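Local coordinates for protein glutaredoxin (Chlorella sorokiniana, PDB 4I2U) that binds glutathione in a pocket of its thioredoxin fold and probably catalyses glutathione-dependent thiol-disulfide exchange in cell redox homeostasis, at residues 45-49 with 50-54; 56-59 with 60-64; 74-78 with 79-83. All blocks are in the same frame, centred on the assembly; numbering follows the deposited sequence.

Interaction 1: residues 45-49 with 50-54; sequences TAIEL and DGRND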
ATOM      1  N   THR A  45      -2.498  -1.962  -6.378  1.00  8.72           N
ATOM      2  CA  THR A  45      -2.971  -0.648  -6.784  1.00  8.81           C
ATOM      3  C   THR A  45      -1.989   0.389  -6.243  1.00  7.38           C
ATOM      4  O   THR A  45      -1.997   0.736  -5.064  1.00  7.71           O
ATOM      5  CB  THR A  45      -4.354  -0.423  -6.231  1.00  9.03           C
ATOM      6  OG1 THR A  45      -5.216  -1.453  -6.713  1.00 12.51           O
ATOM      7  CG2 THR A  45      -4.900   0.928  -6.651  1.00 10.61           C
ATOM      8  N   ALA A  46      -1.103   0.869  -7.102  1.00  7.11           N
ATOM      9  CA  ALA A  46      -0.072   1.827  -6.731  1.00  7.72           C
ATOM     10  C   ALA A  46      -0.487   3.213  -7.171  1.00  7.99           C
ATOM     11  O   ALA A  46      -0.577   3.492  -8.376  1.00 11.93           O
ATOM     12  CB  ALA A  46       1.245   1.455  -7.386  1.00  8.58           C
ATOM     13  N   ILE A  47      -0.700   4.086  -6.208  1.00  6.52           N
ATOM     14  CA  ILE A  47      -1.172   5.446  -6.448  1.00  6.53           C
ATOM     15  C   ILE A  47       0.050   6.359  -6.310  1.00  6.28           C
ATOM     16  O   ILE A  47       0.586   6.499  -5.206  1.00  7.13           O
ATOM     17  CB  ILE A  47      -2.276   5.854  -5.441  1.00  6.99           C
ATOM     18  CG1 ILE A  47      -3.450   4.854  -5.400  1.00  8.63           C
ATOM     19  CG2 ILE A  47      -2.738   7.278  -5.732  1.00  7.15           C
ATOM     20  CD1 ILE A  47      -4.172   4.654  -6.716  1.00  8.79           C
ATOM     21  N   GLU A  48       0.509   6.926  -7.425  1.00  6.90           N
ATOM     22  CA  GLU A  48       1.726   7.730  -7.440  1.00  6.87           C
ATOM     23  C   GLU A  48       1.411   9.182  -7.136  1.00  7.87           C
ATOM     24  O   GLU A  48       0.863   9.911  -7.975  1.00  9.42           O
ATOM     25  CB  GLU A  48       2.459   7.615  -8.770  1.00  7.41           C
ATOM     26  CG  GLU A  48       2.812   6.183  -9.163  1.00  8.72           C
ATOM     27  CD  GLU A  48       3.752   5.452  -8.209  1.00  8.15           C
ATOM     28  OE1 GLU A  48       4.386   6.052  -7.336  1.00  7.59           O
ATOM     29  OE2 GLU A  48       3.875   4.215  -8.374  1.00 12.50           O
ATOM     30  N   LEU A  49       1.818   9.625  -5.967  1.00  6.69           N
ATOM     31  CA  LEU A  49       1.483  10.942  -5.451  1.00  7.39           C
ATOM     32  C   LEU A  49       2.384  12.042  -5.997  1.00  9.07           C
ATOM     33  O   LEU A  49       2.092  13.219  -5.783  1.00 11.83           O
ATOM     34  CB  LEU A  49       1.519  10.918  -3.927  1.00  7.45           C
ATOM     35  CG  LEU A  49       0.586   9.884  -3.308  1.00  7.21           C
ATOM     36  CD1 LEU A  49       0.599   9.978  -1.794  1.00  7.70           C
ATOM     37  CD2 LEU A  49      -0.819  10.028  -3.815  1.00  7.78           C
ATOM     38  N   ASP A  50       3.469  11.690  -6.684  1.00  7.73           N
ATOM     39  CA  ASP A  50       4.217  12.660  -7.462  1.00  8.91           C
ATOM     40  C   ASP A  50       3.602  12.874  -8.857  1.00 10.43           C
ATOM     41  O   ASP A  50       3.904  13.865  -9.521  1.00 15.78           O
ATOM     42  CB  ASP A  50       5.696  12.271  -7.546  1.00  8.86           C
ATOM     43  CG  ASP A  50       5.935  10.928  -8.223  1.00  9.81           C
ATOM     44  OD1 ASP A  50       5.231   9.952  -7.913  1.00  8.29           O
ATOM     45  OD2 ASP A  50       6.861  10.822  -9.061  1.00 11.12           O
ATOM     46  N   GLY A  51       2.727  11.965  -9.287  1.00  9.01           N
ATOM     47  CA  GLY A  51       1.998  12.119 -10.542  1.00  9.72           C
ATOM     48  C   GLY A  51       0.683  12.857 -10.344  1.00  9.92           C
ATOM     49  O   GLY A  51       0.352  13.762 -11.112  1.00 11.34           O
ATOM     50  N   ARG A  52      -0.075  12.467  -9.328  1.00  9.59           N
ATOM     51  CA  ARG A  52      -1.312  13.165  -8.988  1.00 11.44           C
ATOM     52  C   ARG A  52      -1.037  14.600  -8.614  1.00 13.66           C
ATOM     53  O   ARG A  52      -0.187  14.872  -7.751  1.00 13.94           O
ATOM     54  CB  ARG A  52      -2.024  12.476  -7.827  1.00 11.52           C
ATOM     55  CG  ARG A  52      -2.623  11.150  -8.228  1.00 13.56           C
ATOM     56  CD  ARG A  52      -3.588  10.629  -7.216  1.00 14.60           C
ATOM     57  NE  ARG A  52      -4.724  11.528  -7.009  1.00 16.87           N
ATOM     58  CZ  ARG A  52      -5.999  11.214  -7.235  1.00 19.20           C
ATOM     59  NH1 ARG A  52      -6.349  10.022  -7.705  1.00 20.03           N
ATOM     60  NH2 ARG A  52      -6.939  12.106  -6.991  1.00 17.54           N
ATOM     61  N   ASN A  53      -1.790  15.515  -9.213  1.00 13.18           N
ATOM     62  CA  ASN A  53      -1.658  16.917  -8.863  1.00 11.36           C
ATOM     63  C   ASN A  53      -1.987  17.186  -7.388  1.00 15.57           C
ATOM     64  O   ASN A  53      -1.432  18.109  -6.766  1.00 15.83           O
ATOM     65  CB  ASN A  53      -2.555  17.782  -9.738  1.00 18.05           C
ATOM     66  CG  ASN A  53      -2.340  19.228  -9.478  1.00 20.12           C
ATOM     67  OD1 ASN A  53      -3.171  19.892  -8.866  1.00 22.37           O
ATOM     68  ND2 ASN A  53      -1.171  19.716  -9.855  1.00 23.17           N
ATOM     69  N   ASP A  54      -2.906  16.403  -6.836  1.00 10.97           N
ATOM     70  CA  ASP A  54      -3.356  16.575  -5.460  1.00 11.54           C
ATOM     71  C   ASP A  54      -2.603  15.654  -4.519  1.00  9.84           C
ATOM     72  O   ASP A  54      -3.077  15.318  -3.435  1.00 10.29           O
ATOM     73  CB  ASP A  54      -4.862  16.324  -5.366  1.00 13.64           C
ATOM     74  CG  ASP A  54      -5.259  14.923  -5.778  1.00 15.85           C
ATOM     75  OD1 ASP A  54      -4.428  14.198  -6.344  1.00 15.26           O
ATOM     76  OD2 ASP A  54      -6.422  14.539  -5.543  1.00 20.02           O
TER
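The carbonyl oxygen Glu48 O is gripped by two successive backbone amides, forming a tight turn that takes the chain off the edge strand 45-48 of the thioredoxin-fold sheet toward helix 55-66. Arg52 N approaches Glu48 O in the carbonyl plane, at 3.0 Å and nearly straight (170°). Gly51 N also donates to Glu48 O, at 3.1 Å, but from above that plane and with a more bent bond.

The side chains of Glu48 and Asp50 run alongside each other, pointing the same way with their carboxylate planes almost perpendicular. Glu48 OE1 and Asp50 OD1 are 4.0 Å apart, two like charges close together, their repulsion probably eased by other partners: Lys32 forms a salt bridge with Glu48, Ser21 bonds to Glu48 OE1, and Thr23 bonds to Asp50 OD2. Leu49, between them in sequence, is instead buried against Ile58 and Leu62 of helix 55-66, as befits a branched apolar residue.

The methylene CD of Arg52 rests on Ile47 CG2 at 3.8 Å, a contact well suited to the long aliphatic part of an arginine. A bend about the CG-CD bond (chi3 61°) turns NE and the guanidinium toward Asp54, with which they form a two-nitrogen, side-on salt bridge that fixes the rotation of the guanidinium. Both carboxylate oxygens of Asp54 use their syn lone pairs and lie close to the guanidinium plane: Arg52 NE reaches Asp54 OD1 at 2.8 Å, and Arg52 NH2 reaches Asp54 OD2 at 2.9 Å.

Interaction 2: residues 56-59 with 60-64; sequences AAIQ and DYLLE. With GSH (glutathione), chain B.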
ATOM      1  N   ALA A  56      -0.137  16.124  -2.491  1.00 10.44           N
ATOM      2  CA  ALA A  56       0.137  16.654  -1.155  1.00 10.26           C
ATOM      3  C   ALA A  56      -1.104  16.575  -0.275  1.00 11.33           C
ATOM      4  O   ALA A  56      -1.006  16.291   0.930  1.00 10.04           O
ATOM      5  CB  ALA A  56       0.648  18.071  -1.244  1.00 15.22           C
ATOM      6  N   ALA A  57      -2.268  16.829  -0.860  1.00 10.20           N
ATOM      7  CA  ALA A  57      -3.520  16.716  -0.112  1.00  9.98           C
ATOM      8  C   ALA A  57      -3.771  15.273   0.300  1.00  9.04           C
ATOM      9  O   ALA A  57      -4.318  14.991   1.374  1.00  8.95           O
ATOM     10  CB  ALA A  57      -4.692  17.240  -0.926  1.00 11.04           C
ATOM     11  N   ILE A  58      -3.434  14.338  -0.573  1.00  7.31           N
ATOM     12  CA  ILE A  58      -3.575  12.933  -0.238  1.00  7.21           C
ATOM     13  C   ILE A  58      -2.621  12.554   0.888  1.00  6.30           C
ATOM     14  O   ILE A  58      -3.003  11.854   1.827  1.00  6.53           O
ATOM     15  CB  ILE A  58      -3.375  12.046  -1.485  1.00  7.32           C
ATOM     16  CG1 ILE A  58      -4.560  12.253  -2.437  1.00  9.19           C
ATOM     17  CG2 ILE A  58      -3.247  10.578  -1.103  1.00  7.17           C
ATOM     18  CD1 ILE A  58      -4.344  11.706  -3.800  1.00 13.06           C
ATOM     19  N   GLN A  59      -1.389  13.040   0.834  1.00  6.50           N
ATOM     20  CA  GLN A  59      -0.464  12.793   1.931  1.00  6.77           C
ATOM     21  C   GLN A  59      -0.971  13.381   3.235  1.00  6.48           C
ATOM     22  O   GLN A  59      -0.794  12.768   4.284  1.00  7.17           O
ATOM     23  CB  GLN A  59       0.915  13.356   1.636  1.00  6.68           C
ATOM     24  CG  GLN A  59       1.646  12.608   0.531  1.00  7.70           C
ATOM     25  CD  GLN A  59       3.070  13.105   0.352  1.00  7.40           C
ATOM     26  OE1 GLN A  59       3.354  13.946  -0.500  1.00  8.94           O
ATOM     27  NE2 GLN A  59       3.976  12.611   1.185  1.00  9.26           N
ATOM     28  N   ASP A  60      -1.579  14.562   3.175  1.00  6.72           N
ATOM     29  CA  ASP A  60      -2.171  15.176   4.362  1.00  6.99           C
ATOM     30  C   ASP A  60      -3.237  14.274   4.969  1.00  6.89           C
ATOM     31  O   ASP A  60      -3.281  14.095   6.187  1.00  7.41           O
ATOM     32  CB  ASP A  60      -2.807  16.520   4.001  1.00  8.78           C
ATOM     33  CG  ASP A  60      -1.808  17.613   3.755  1.00 10.42           C
ATOM     34  OD1 ASP A  60      -0.629  17.460   4.140  1.00 11.63           O
ATOM     35  OD2 ASP A  60      -2.245  18.649   3.198  1.00 13.83           O
ATOM     36  N   TYR A  61      -4.108  13.704   4.148  1.00  6.25           N
ATOM     37  CA  TYR A  61      -5.102  12.804   4.693  1.00  6.11           C
ATOM     38  C   TYR A  61      -4.441  11.544   5.220  1.00  5.91           C
ATOM     39  O   TYR A  61      -4.863  10.996   6.240  1.00  6.03           O
ATOM     40  CB  TYR A  61      -6.183  12.458   3.678  1.00  6.92           C
ATOM     41  CG  TYR A  61      -7.186  11.499   4.268  1.00  6.53           C
ATOM     42  CD1 TYR A  61      -7.929  11.834   5.397  1.00  7.27           C
ATOM     43  CD2 TYR A  61      -7.352  10.238   3.725  1.00  6.63           C
ATOM     44  CE1 TYR A  61      -8.836  10.921   5.952  1.00  7.61           C
ATOM     45  CE2 TYR A  61      -8.245   9.323   4.269  1.00  6.97           C
ATOM     46  CZ  TYR A  61      -8.987   9.672   5.381  1.00  7.48           C
ATOM     47  OH  TYR A  61      -9.911   8.790   5.927  1.00  7.76           O
ATOM     48  N   LEU A  62      -3.431  11.023   4.527  1.00  5.79           N
ATOM     49  CA  LEU A  62      -2.719   9.862   5.044  1.00  5.94           C
ATOM     50  C   LEU A  62      -2.108  10.117   6.424  1.00  6.42           C
ATOM     51  O   LEU A  62      -2.050   9.206   7.262  1.00  6.32           O
ATOM     52  CB  LEU A  62      -1.668   9.369   4.036  1.00  7.41           C
ATOM     53  CG  LEU A  62      -2.276   8.725   2.778  1.00  6.76           C
ATOM     54  CD1 LEU A  62      -1.257   8.621   1.654  1.00  9.19           C
ATOM     55  CD2 LEU A  62      -2.847   7.339   3.114  1.00  8.12           C
ATOM     56  N   LEU A  63      -1.681  11.348   6.691  1.00  5.78           N
ATOM     57  CA  LEU A  63      -1.216  11.699   8.030  1.00  5.96           C
ATOM     58  C   LEU A  63      -2.369  11.525   9.029  1.00  6.15           C
ATOM     59  O   LEU A  63      -2.207  10.944  10.121  1.00  6.90           O
ATOM     60  CB  LEU A  63      -0.717  13.133   8.038  1.00  6.44           C
ATOM     61  CG  LEU A  63      -0.418  13.752   9.399  1.00  7.56           C
ATOM     62  CD1 LEU A  63       0.635  12.976  10.172  1.00  9.65           C
ATOM     63  CD2 LEU A  63       0.005  15.190   9.199  1.00  9.30           C
ATOM     64  N   GLU A  64      -3.552  12.015   8.670  1.00  6.29           N
ATOM     65  CA  GLU A  64      -4.707  11.865   9.543  1.00  6.37           C
ATOM     66  C   GLU A  64      -5.076  10.406   9.761  1.00  5.81           C
ATOM     67  O   GLU A  64      -5.386   9.995  10.893  1.00  7.61           O
ATOM     68  CB  GLU A  64      -5.905  12.628   8.977  1.00  7.00           C
ATOM     69  CG  GLU A  64      -5.715  14.122   8.880  1.00  8.58           C
ATOM     70  CD  GLU A  64      -6.962  14.790   8.393  1.00 14.16           C
ATOM     71  OE1 GLU A  64      -7.198  14.792   7.178  1.00 20.00           O
ATOM     72  OE2 GLU A  64      -7.739  15.290   9.228  1.00 20.79           O
TER
HETATM   73  N1  GSH B 201      11.393   4.354   6.720  1.00 12.24           N
HETATM   74  CA1 GSH B 201      10.328   4.884   5.853  1.00  8.72           C
HETATM   75  C1  GSH B 201       9.702   3.699   5.164  1.00  7.83           C
HETATM   76  O11 GSH B 201      10.159   2.569   5.423  1.00  9.30           O
HETATM   77  O12 GSH B 201       8.730   3.858   4.383  1.00  7.75           O
HETATM   78  CB1 GSH B 201      10.946   5.912   4.909  1.00  7.01           C
HETATM   79  CG1 GSH B 201       9.923   6.612   4.023  1.00  8.55           C
HETATM   80  CD1 GSH B 201      10.407   7.982   3.581  1.00  8.76           C
HETATM   81  OE1 GSH B 201      10.965   8.759   4.361  1.00 10.25           O
HETATM   82  N2  GSH B 201      10.161   8.325   2.330  1.00  7.48           N
HETATM   83  CA2 GSH B 201      10.472   9.662   1.815  1.00  7.95           C
HETATM   84  C2  GSH B 201       9.320  10.626   1.985  1.00  7.39           C
HETATM   85  O2  GSH B 201       8.190  10.226   2.217  1.00  7.95           O
HETATM   86  CB2 GSH B 201      10.883   9.581   0.345  1.00  7.85           C
HETATM   87  SG2 GSH B 201      12.484   8.755   0.126  1.00 10.30           S
HETATM   88  N3  GSH B 201       9.605  11.919   1.915  1.00  7.34           N
HETATM   89  CA3 GSH B 201       8.604  12.916   2.209  1.00  9.66           C
HETATM   90  C3  GSH B 201       7.549  13.085   1.144  1.00  8.16           C
HETATM   91  O31 GSH B 201       7.684  12.580   0.011  1.00  8.04           O
HETATM   92  O32 GSH B 201       6.549  13.759   1.486  1.00 10.73           O
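The flat carboxamide of Gln59 meets the flat glycine carboxylate of glutathione through its nitrogen, while the ring of Tyr61 has Glu64 OE1 at its edge and in its plane. Both groups project from helix 55-66 of the thioredoxin fold. Gln59 NE2 donates to GSH O32 at 2.8 Å along a fairly straight bond (163°). Its chain is extended beyond CG (chi2 -174°), which carries the amide clear of the helix and out to the ligand. A glutamine suits this place because it can donate and accept at once: NE2 also bonds to Arg69 O, and OE1 accepts from Lys22, which itself binds glutathione. An alanine here is likely to leave GSH O32 and Arg69 O without the NE2 donor and Lys22 without one of its acceptors.

Asp60 turns instead to Arg69 in a salt bridge, and Tyr61 sends its hydroxyl to Asp9 of helix 3-14. Successive helical bonds, among them Leu63 N to Gln59 O at 2.9 Å, hold the turns together. On the buried flank Ile58 and Leu62 lie side by side against Phe20, with Ile58 CG2 and Leu62 CD1 3.9 Å apart.

Interaction 3: residues 74-78 with 79-83; sequences VFIDG and QFIGG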
ATOM      1  N   VAL A  74       1.093   1.596   2.897  1.00  4.99           N
ATOM      2  CA  VAL A  74       0.592   0.341   2.334  1.00  4.96           C
ATOM      3  C   VAL A  74      -0.615  -0.146   3.128  1.00  5.00           C
ATOM      4  O   VAL A  74      -0.608  -0.142   4.373  1.00  5.45           O
ATOM      5  CB  VAL A  74       1.697  -0.716   2.341  1.00  5.06           C
ATOM      6  CG1 VAL A  74       1.231  -2.005   1.720  1.00  6.29           C
ATOM      7  CG2 VAL A  74       2.935  -0.180   1.611  1.00  6.51           C
ATOM      8  N   PHE A  75      -1.643  -0.570   2.392  1.00  5.01           N
ATOM      9  CA  PHE A  75      -2.899  -1.038   2.976  1.00  5.30           C
ATOM     10  C   PHE A  75      -3.273  -2.396   2.389  1.00  5.27           C
ATOM     11  O   PHE A  75      -3.236  -2.588   1.161  1.00  6.67           O
ATOM     12  CB  PHE A  75      -4.035  -0.070   2.675  1.00  5.58           C
ATOM     13  CG  PHE A  75      -3.884   1.282   3.282  1.00  5.53           C
ATOM     14  CD1 PHE A  75      -3.057   2.234   2.717  1.00  5.74           C
ATOM     15  CD2 PHE A  75      -4.623   1.615   4.402  1.00  5.66           C
ATOM     16  CE1 PHE A  75      -2.964   3.494   3.268  1.00  6.56           C
ATOM     17  CE2 PHE A  75      -4.522   2.874   4.958  1.00  5.50           C
ATOM     18  CZ  PHE A  75      -3.706   3.818   4.384  1.00  6.06           C
ATOM     19  N   ILE A  76      -3.612  -3.350   3.257  1.00  5.57           N
ATOM     20  CA  ILE A  76      -4.076  -4.665   2.841  1.00  5.87           C
ATOM     21  C   ILE A  76      -5.508  -4.806   3.330  1.00  6.07           C
ATOM     22  O   ILE A  76      -5.777  -4.780   4.533  1.00  6.34           O
ATOM     23  CB  ILE A  76      -3.221  -5.789   3.459  1.00  6.15           C
ATOM     24  CG1 ILE A  76      -1.723  -5.590   3.186  1.00  7.66           C
ATOM     25  CG2 ILE A  76      -3.706  -7.133   2.951  1.00  7.38           C
ATOM     26  CD1 ILE A  76      -1.331  -5.517   1.714  1.00  7.91           C
ATOM     27  N   ASP A  77      -6.437  -4.917   2.400  1.00  7.10           N
ATOM     28  CA  ASP A  77      -7.864  -5.013   2.708  1.00  8.14           C
ATOM     29  C   ASP A  77      -8.310  -3.880   3.633  1.00  7.99           C
ATOM     30  O   ASP A  77      -9.123  -4.067   4.544  1.00  8.31           O
ATOM     31  CB  ASP A  77      -8.191  -6.376   3.322  1.00 10.10           C
ATOM     32  CG  ASP A  77      -9.585  -6.883   2.960  1.00 10.78           C
ATOM     33  OD1 ASP A  77     -10.342  -6.155   2.277  1.00 12.97           O
ATOM     34  OD2 ASP A  77      -9.888  -8.010   3.378  1.00 13.28           O
ATOM     35  N   GLY A  78      -7.788  -2.690   3.391  1.00  6.29           N
ATOM     36  CA  GLY A  78      -8.151  -1.514   4.164  1.00  7.84           C
ATOM     37  C   GLY A  78      -7.305  -1.266   5.398  1.00  6.71           C
ATOM     38  O   GLY A  78      -7.390  -0.180   5.985  1.00  8.13           O
ATOM     39  N   GLN A  79      -6.469  -2.230   5.787  1.00  6.51           N
ATOM     40  CA  GLN A  79      -5.653  -2.112   6.984  1.00  6.30           C
ATOM     41  C   GLN A  79      -4.286  -1.530   6.669  1.00  5.95           C
ATOM     42  O   GLN A  79      -3.502  -2.125   5.911  1.00  6.54           O
ATOM     43  CB  GLN A  79      -5.486  -3.477   7.639  1.00  6.91           C
ATOM     44  CG  GLN A  79      -4.675  -3.404   8.901  1.00  8.47           C
ATOM     45  CD  GLN A  79      -4.529  -4.736   9.591  1.00 10.56           C
ATOM     46  OE1 GLN A  79      -4.929  -5.787   9.071  1.00 16.65           O
ATOM     47  NE2 GLN A  79      -3.977  -4.703  10.793  1.00 11.80           N
ATOM     48  N   PHE A  80      -3.957  -0.385   7.258  1.00  5.58           N
ATOM     49  CA  PHE A  80      -2.623   0.179   7.131  1.00  5.86           C
ATOM     50  C   PHE A  80      -1.590  -0.718   7.785  1.00  6.35           C
ATOM     51  O   PHE A  80      -1.731  -1.072   8.960  1.00  6.76           O
ATOM     52  CB  PHE A  80      -2.597   1.560   7.782  1.00  6.51           C
ATOM     53  CG  PHE A  80      -1.239   2.180   7.820  1.00  6.34           C
ATOM     54  CD1 PHE A  80      -0.581   2.497   6.651  1.00  6.93           C
ATOM     55  CD2 PHE A  80      -0.612   2.463   9.019  1.00  6.95           C
ATOM     56  CE1 PHE A  80       0.667   3.066   6.671  1.00  7.47           C
ATOM     57  CE2 PHE A  80       0.651   3.047   9.022  1.00  7.70           C
ATOM     58  CZ  PHE A  80       1.274   3.331   7.850  1.00  7.51           C
ATOM     59  N   ILE A  81      -0.561  -1.117   7.037  1.00  5.65           N
ATOM     60  CA  ILE A  81       0.460  -2.003   7.584  1.00  6.51           C
ATOM     61  C   ILE A  81       1.828  -1.346   7.718  1.00  7.41           C
ATOM     62  O   ILE A  81       2.764  -1.967   8.225  1.00 10.36           O
ATOM     63  CB  ILE A  81       0.600  -3.323   6.787  1.00  6.31           C
ATOM     64  CG1 ILE A  81       1.066  -3.080   5.356  1.00  7.97           C
ATOM     65  CG2 ILE A  81      -0.717  -4.095   6.806  1.00  9.18           C
ATOM     66  CD1 ILE A  81       1.572  -4.354   4.661  1.00  8.11           C
ATOM     67  N   GLY A  82       1.968  -0.100   7.289  1.00  6.32           N
ATOM     68  CA  GLY A  82       3.218   0.621   7.445  1.00  7.53           C
ATOM     69  C   GLY A  82       3.806   1.105   6.146  1.00  6.87           C
ATOM     70  O   GLY A  82       3.119   1.215   5.134  1.00  7.15           O
ATOM     71  N   GLY A  83       5.087   1.444   6.214  1.00  6.62           N
ATOM     72  CA  GLY A  83       5.827   1.930   5.066  1.00  6.84           C
ATOM     73  C   GLY A  83       6.636   0.855   4.373  1.00  6.20           C
ATOM     74  O   GLY A  83       6.277  -0.339   4.395  1.00  6.29           O
TER
HETATM   75  O   HOH W   1      -5.931  -6.710   6.493  1.00 14.61           O
HETATM   76  O   HOH W   2      -6.215   1.561   7.745  1.00  8.76           O
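Ile81 folds back over the first strand of a beta hairpin, and its atoms can be followed outward. Ile81 CB stands 4.2 Å from Val74 O. With chi1 at 64°, Ile81 CG1 is tucked over its own backbone, which brings it to 3.5 Å from Val74 O and into touch with Val74 CG1. CG2 faces Ile76 CG1. The tip, Ile81 CD1, wedges between the two, 3.8 Å from Val74 CG1 and equally near Ile76 CG1. Beta-branched residues suit this face, since they are bulky close to the backbone.

Ile81 N donates to Val74 O at 2.8 Å, whereas Val74 N donates to Gly82 O, an arrangement consistent with a beta bulge. At the positive phi of Gly82 a CB would be jammed against the carbonyl oxygen of Ile81, so glycine fits here, and its N lies over the centre of the Phe80 ring. On the opposite side of the hairpin, Phe75 and Phe80 pair obliquely, their planes 54° apart and Phe75 CE2 3.7 Å from Phe80 CB.

The far end closes in a type I' turn from Ile76 to Gln79, its middle residues Asp77 and Gly78 both with positive phi; Gly78 tolerates this because it lacks CB. One water donates to both Ile76 O and Gln79 OE1, which probably helps hold the Gln79 side chain in place.

In the fold, strand 73-76 lies between strands 17-21 and 79-82. Phe75 packs on Leu62, Leu65 and Thr66, and Phe80 on Thr66, all of helix 55-66, while Ile81 meets Thr87 and Leu90 of helix 84-93 and Leu96 and Met99 of helix 95-102.

How the interactions relate
The three follow one another along the chain and reach different parts of one thioredoxin fold. Interactions 1 and 2, with centres about 12 Å apart, touch directly: Leu49 CD1 lies 3.7 Å from Gln59 CG, and Leu49 CD2 is as near to Ile58 CG2, so the turn backs the helix that carries the glutathione-binding glutamine. Interaction 2 in turn meets interaction 3 where Leu62 CD2 packs on Phe75 CZ at 3.8 Å. Interactions 1 and 3 do not touch but both reach the same sheet, their nearest atoms about 7 Å apart. Interactions 2 and 3 reach glutathione directly, through Gln59 and Gly83, whereas interaction 1 comes near it, the Leu49 side chain being about 7 Å away.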